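Long-range contact in phage integrase/site-specific recombinase (Haloarcula marismortui, PDB 3NRW), which probably binds DNA and takes part in its site-specific recombination and integration, this chain being its N-terminal core-binding domain: residues R4-P9 with I48-R52. Numbering follows the deposited sequence.
Sequences RPSLSP and ITAMR
P5-S8 run extended (psi 134 to 165°) and turn helical at P9; I48-R52 runs roughly antiparallel to them, with the CA atoms of S8 and A50 closest at 4.4 Å. I48 sets its O 3.3 Å from P9 CD, and its CG2 4.3 Å from P9 CG. The CA-to-CB bond of T49 points away, yet T49 O receives a CA-H...O contact from S8 CA (3.3 Å) and, through water 2, reaches S6 OG. The extended A50 brings CA to 3.4 Å from L7 O and CB to 3.5 Å from S6 OG. In this all-helical core-binding domain the contact joins the lead-in to helix 9-20, N-capped by S8, to the connection between helices 26-45 and 56-67. M51, a selenomethionine, starts a 3-10 turn; its N donates to L7 O (2.8 Å, N-H...O angle 163°), and its m, m, m side chain places SE 3.9 Å from P9 CG, among F39, W86 and L90. R52, its CA-to-CB bond toward R4-P9, donates from N to water 3 (2.9 Å), which accepts a weak bond from L7 N (3.3 Å); a t, t, m side chain with chi4 near -70° brings NH2 to P5 O (2.7 Å, N-H...O 149°) and the main-chain O of D94.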
loop_
_atom_site.group_PDB
_atom_site.type_symbol
_atom_site.label_atom_id
_atom_site.label_comp_id
_atom_site.label_asym_id
_atom_site.label_seq_id
_atom_site.Cartn_x
_atom_site.Cartn_y
_atom_site.Cartn_z
ATOM N N ARG A 4 -3.983 -11.458 14.819
ATOM C CA ARG A 4 -3.128 -12.668 14.968
ATOM C C ARG A 4 -2.105 -12.782 13.834
ATOM O O ARG A 4 -0.905 -12.866 14.083
ATOM C CB ARG A 4 -4.004 -13.928 15.013
ATOM C CG ARG A 4 -3.238 -15.238 15.147
ATOM C CD ARG A 4 -2.605 -15.402 16.525
ATOM N NE ARG A 4 -1.508 -14.468 16.760
ATOM C CZ ARG A 4 -0.767 -14.456 17.864
ATOM N NH1 ARG A 4 -1.007 -15.329 18.834
ATOM N NH2 ARG A 4 0.215 -13.574 17.999
ATOM N N PRO A 5 -2.564 -12.782 12.570
ATOM C CA PRO A 5 -1.600 -12.891 11.469
ATOM C C PRO A 5 -0.741 -11.639 11.295
ATOM O O PRO A 5 -1.154 -10.535 11.650
ATOM C CB PRO A 5 -2.488 -13.170 10.259
ATOM C CG PRO A 5 -3.725 -12.412 10.581
ATOM C CD PRO A 5 -3.944 -12.708 12.053
ATOM N N SER A 6 0.456 -11.823 10.748
ATOM C CA SER A 6 1.381 -10.719 10.531
ATOM C C SER A 6 2.131 -10.903 9.217
ATOM O O SER A 6 2.613 -11.996 8.916
ATOM C CB SER A 6 2.376 -10.648 11.694
ATOM O OG SER A 6 3.265 -9.555 11.550
ATOM N N LEU A 7 2.214 -9.832 8.431
ATOM C CA LEU A 7 2.917 -9.873 7.157
ATOM C C LEU A 7 3.798 -8.649 6.980
ATOM O O LEU A 7 3.416 -7.530 7.333
ATOM C CB LEU A 7 1.932 -9.937 5.986
ATOM C CG LEU A 7 1.015 -11.156 5.876
ATOM C CD1 LEU A 7 0.100 -10.991 4.669
ATOM C CD2 LEU A 7 1.849 -12.421 5.743
ATOM N N SER A 8 4.980 -8.879 6.423
ATOM C CA SER A 8 5.925 -7.806 6.157
ATOM C C SER A 8 5.407 -7.079 4.932
ATOM O O SER A 8 4.528 -7.584 4.228
ATOM C CB SER A 8 7.302 -8.383 5.840
ATOM O OG SER A 8 7.269 -9.125 4.629
ATOM N N PRO A 9 5.932 -5.876 4.666
ATOM C CA PRO A 9 5.473 -5.140 3.490
ATOM C C PRO A 9 5.607 -5.990 2.219
ATOM O O PRO A 9 4.649 -6.117 1.449
ATOM C CB PRO A 9 6.380 -3.914 3.488
ATOM C CG PRO A 9 6.516 -3.628 4.970
ATOM C CD PRO A 9 6.765 -5.021 5.535
ATOM N N ILE A 48 9.810 -0.764 8.976
ATOM C CA ILE A 48 8.450 -1.241 9.224
ATOM C C ILE A 48 8.458 -2.721 8.838
ATOM O O ILE A 48 8.405 -3.057 7.658
ATOM C CB ILE A 48 7.434 -0.473 8.355
ATOM C CG1 ILE A 48 7.381 0.989 8.823
ATOM C CG2 ILE A 48 6.049 -1.135 8.428
ATOM C CD1 ILE A 48 6.584 1.914 7.924
ATOM N N THR A 49 8.516 -3.603 9.835
ATOM C CA THR A 49 8.588 -5.044 9.584
ATOM C C THR A 49 7.266 -5.791 9.498
ATOM O O THR A 49 7.240 -6.944 9.077
ATOM C CB THR A 49 9.453 -5.743 10.651
ATOM O OG1 THR A 49 8.873 -5.526 11.942
ATOM C CG2 THR A 49 10.872 -5.185 10.635
ATOM N N ALA A 50 6.177 -5.147 9.908
ATOM C CA ALA A 50 4.855 -5.763 9.864
ATOM C C ALA A 50 3.865 -4.681 9.468
ATOM O O ALA A 50 3.918 -3.568 9.988
ATOM C CB ALA A 50 4.489 -6.343 11.233
HETATM N N MSE A 51 2.956 -5.000 8.556
HETATM C CA MSE A 51 1.994 -4.008 8.114
HETATM C C MSE A 51 1.099 -3.488 9.235
HETATM O O MSE A 51 0.636 -2.349 9.179
HETATM C CB MSE A 51 1.141 -4.574 6.973
HETATM C CG MSE A 51 1.908 -4.792 5.674
HETATM SE SE MSE A 51 2.625 -3.140 4.890
HETATM C CE MSE A 51 0.994 -2.484 4.038
ATOM N N ARG A 52 0.864 -4.306 10.255
ATOM C CA ARG A 52 0.019 -3.877 11.364
ATOM C C ARG A 52 0.621 -2.674 12.099
ATOM O O ARG A 52 -0.084 -1.951 12.805
ATOM C CB ARG A 52 -0.195 -5.036 12.343
ATOM C CG ARG A 52 -1.296 -4.793 13.363
ATOM C CD ARG A 52 -1.389 -5.948 14.342
ATOM N NE ARG A 52 -1.676 -7.221 13.682
ATOM C CZ ARG A 52 -2.841 -7.536 13.123
ATOM N NH1 ARG A 52 -3.846 -6.673 13.131
ATOM N NH2 ARG A 52 -3.009 -8.730 12.573
HETATM O O HOH W 1 1.399 -7.838 12.600
HETATM O O HOH W 2 5.422 -9.443 9.971
HETATM O O HOH W 3 0.801 -7.237 9.940
#